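AP205 bacteriophage COAT protein (Acinetobacter phage ap205, PDB 5FS4) forms the icosahedral capsid of a small single-stranded RNA phage, its subunits pairing as dimers through a shared beta-sheet crossed by helices. Local coordinates at the interface of chains A and B. Coordinates in Å, arbitrary orientation; residue numbers count along the deposited sequence, not the author numbering. Chains: chain A/B, AP205 bacteriophage COAT protein.

The interface of chains A and B. Residues chain A 59-61, 77; chain B 46, 48, 87-88, 91.
Where strand ends of the two subunits meet in the coat-protein dimer, the start of strand 76-88 and the end of strand 46-60 of chain A face the end of strand 76-88 of chain B and the turn leading into its helix 92-111. The carboxylate of A:Glu77 is the centre of the contact. Its CG sits between the backbone N and the carbonyl carbon (chi1 65°), and the chain then runs out extended, which carries both oxygens to B:Ser88. A:Glu77 OE1 accepts a hydrogen bond from the backbone N of B:Ser88 at 2.8 Å, using its syn lone pair. A:Glu77 OE2 accepts one from the B:Ser88 hydroxyl OG at 2.7 Å, from well above the carboxylate plane. The side-chain amide ND2 of B:Asn91 reaches A:Glu77 OE2 at 2.9 Å, on its anti side and from the same face as OG. This bond is nearly straight, 165° at the hydrogen, and lies close to the amide plane. The carboxylate is therefore gripped at both oxygens, which should fix its rotation and would probably stabilise it if ionised. B:Asn91 N donates to B:Ser88 OG at 3.2 Å, helping to position the hydroxyl.

B:Asn91 ND2 also donates to the backbone O of A:Pro60 at 3.0 Å, arriving above the carbonyl plane. One amide group ties together two strand ends of chain A. A:Arg59 CG lies 3.7 Å from B:Asn91 CG, so the aliphatic part of the side chain does the packing. B:Leu46 adds an apolar cover: CD1 lies 4.0 Å from A:Glu77 CB, and CD2 faces the methyl of A:Ala61. Waters extend the network, one joining A:Glu77 OE1 to B:Asn48 OD1, another OE2 to B:Ser88 O, and a third A:Pro60 O to B:Asn91 OD1.

The two-fold axis repeats the contact with the chains exchanged. This contact probably helps hold the dimer together by fixing strand ends of one subunit to the strand-to-helix turn of the other.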
loop_
_atom_site.group_PDB
_atom_site.type_symbol
_atom_site.label_atom_id
_atom_site.label_comp_id
_atom_site.label_asym_id
_atom_site.label_seq_id
_atom_site.Cartn_x
_atom_site.Cartn_y
_atom_site.Cartn_z
ATOM N N ARG A 59 -16.486 1.141 -13.212
ATOM C CA ARG A 59 -16.275 2.284 -14.115
ATOM C C ARG A 59 -16.721 1.966 -15.542
ATOM O O ARG A 59 -16.274 1.002 -16.097
ATOM C CB ARG A 59 -14.787 2.676 -14.152
ATOM C CG ARG A 59 -14.501 4.071 -14.740
ATOM C CD ARG A 59 -14.987 5.252 -13.893
ATOM N NE ARG A 59 -14.326 5.305 -12.598
ATOM C CZ ARG A 59 -14.560 6.210 -11.654
ATOM N NH1 ARG A 59 -15.463 7.149 -11.829
ATOM N NH2 ARG A 59 -13.932 6.130 -10.498
ATOM N N PRO A 60 -17.594 2.805 -16.132
ATOM C CA PRO A 60 -17.996 2.580 -17.501
ATOM C C PRO A 60 -16.788 2.540 -18.415
ATOM O O PRO A 60 -15.874 3.377 -18.291
ATOM C CB PRO A 60 -18.862 3.815 -17.843
ATOM C CG PRO A 60 -19.373 4.267 -16.566
ATOM C CD PRO A 60 -18.229 4.019 -15.594
ATOM N N ALA A 61 -16.767 1.541 -19.276
ATOM C CA ALA A 61 -15.877 1.567 -20.445
ATOM C C ALA A 61 -16.278 2.756 -21.337
ATOM O O ALA A 61 -17.455 2.967 -21.526
ATOM C CB ALA A 61 -16.004 0.258 -21.209
ATOM N N GLU A 77 -16.279 -1.760 -15.857
ATOM C CA GLU A 77 -15.114 -2.613 -15.465
ATOM C C GLU A 77 -14.998 -2.442 -13.942
ATOM O O GLU A 77 -15.578 -1.482 -13.392
ATOM C CB GLU A 77 -13.833 -2.161 -16.178
ATOM C CG GLU A 77 -13.353 -0.759 -15.800
ATOM C CD GLU A 77 -11.898 -0.449 -16.167
ATOM O OE1 GLU A 77 -11.016 -1.291 -16.082
ATOM O OE2 GLU A 77 -11.593 0.694 -16.475
ATOM N N LEU B 46 -11.186 -3.694 -23.700
ATOM C CA LEU B 46 -10.272 -2.847 -22.920
ATOM C C LEU B 46 -8.874 -3.453 -22.883
ATOM O O LEU B 46 -8.719 -4.658 -23.082
ATOM C CB LEU B 46 -10.791 -2.730 -21.477
ATOM C CG LEU B 46 -12.152 -2.027 -21.411
ATOM C CD1 LEU B 46 -12.663 -1.907 -19.988
ATOM C CD2 LEU B 46 -12.113 -0.643 -22.046
ATOM N N ASN B 48 -6.369 -4.140 -20.109
ATOM C CA ASN B 48 -6.265 -4.117 -18.650
ATOM C C ASN B 48 -4.794 -4.040 -18.242
ATOM O O ASN B 48 -3.897 -4.656 -18.897
ATOM C CB ASN B 48 -6.891 -5.322 -17.960
ATOM C CG ASN B 48 -7.056 -5.091 -16.462
ATOM O OD1 ASN B 48 -7.940 -4.301 -16.019
ATOM N ND2 ASN B 48 -6.176 -5.695 -15.665
ATOM N N GLY B 87 -6.753 -2.005 -13.519
ATOM C CA GLY B 87 -7.819 -1.273 -14.264
ATOM C C GLY B 87 -7.375 -1.040 -15.700
ATOM O O GLY B 87 -6.240 -1.122 -16.008
ATOM N N SER B 88 -8.326 -0.763 -16.589
ATOM C CA SER B 88 -7.987 -0.554 -18.022
ATOM C C SER B 88 -7.157 0.719 -18.161
ATOM O O SER B 88 -7.330 1.700 -17.413
ATOM C CB SER B 88 -9.269 -0.460 -18.859
ATOM O OG SER B 88 -9.901 0.796 -18.592
ATOM N N ASN B 91 -9.379 3.985 -18.722
ATOM C CA ASN B 91 -9.869 4.778 -17.596
ATOM C C ASN B 91 -8.764 5.085 -16.587
ATOM O O ASN B 91 -9.030 5.200 -15.382
ATOM C CB ASN B 91 -11.045 4.088 -16.909
ATOM C CG ASN B 91 -12.300 4.052 -17.756
ATOM O OD1 ASN B 91 -12.674 5.030 -18.380
ATOM N ND2 ASN B 91 -12.999 2.927 -17.712
HETATM O O HOH W 1 -9.229 1.752 -15.111
HETATM O O HOH W 2 -10.057 -3.824 -17.490
HETATM O O HOH W 3 -15.386 6.129 -18.406
#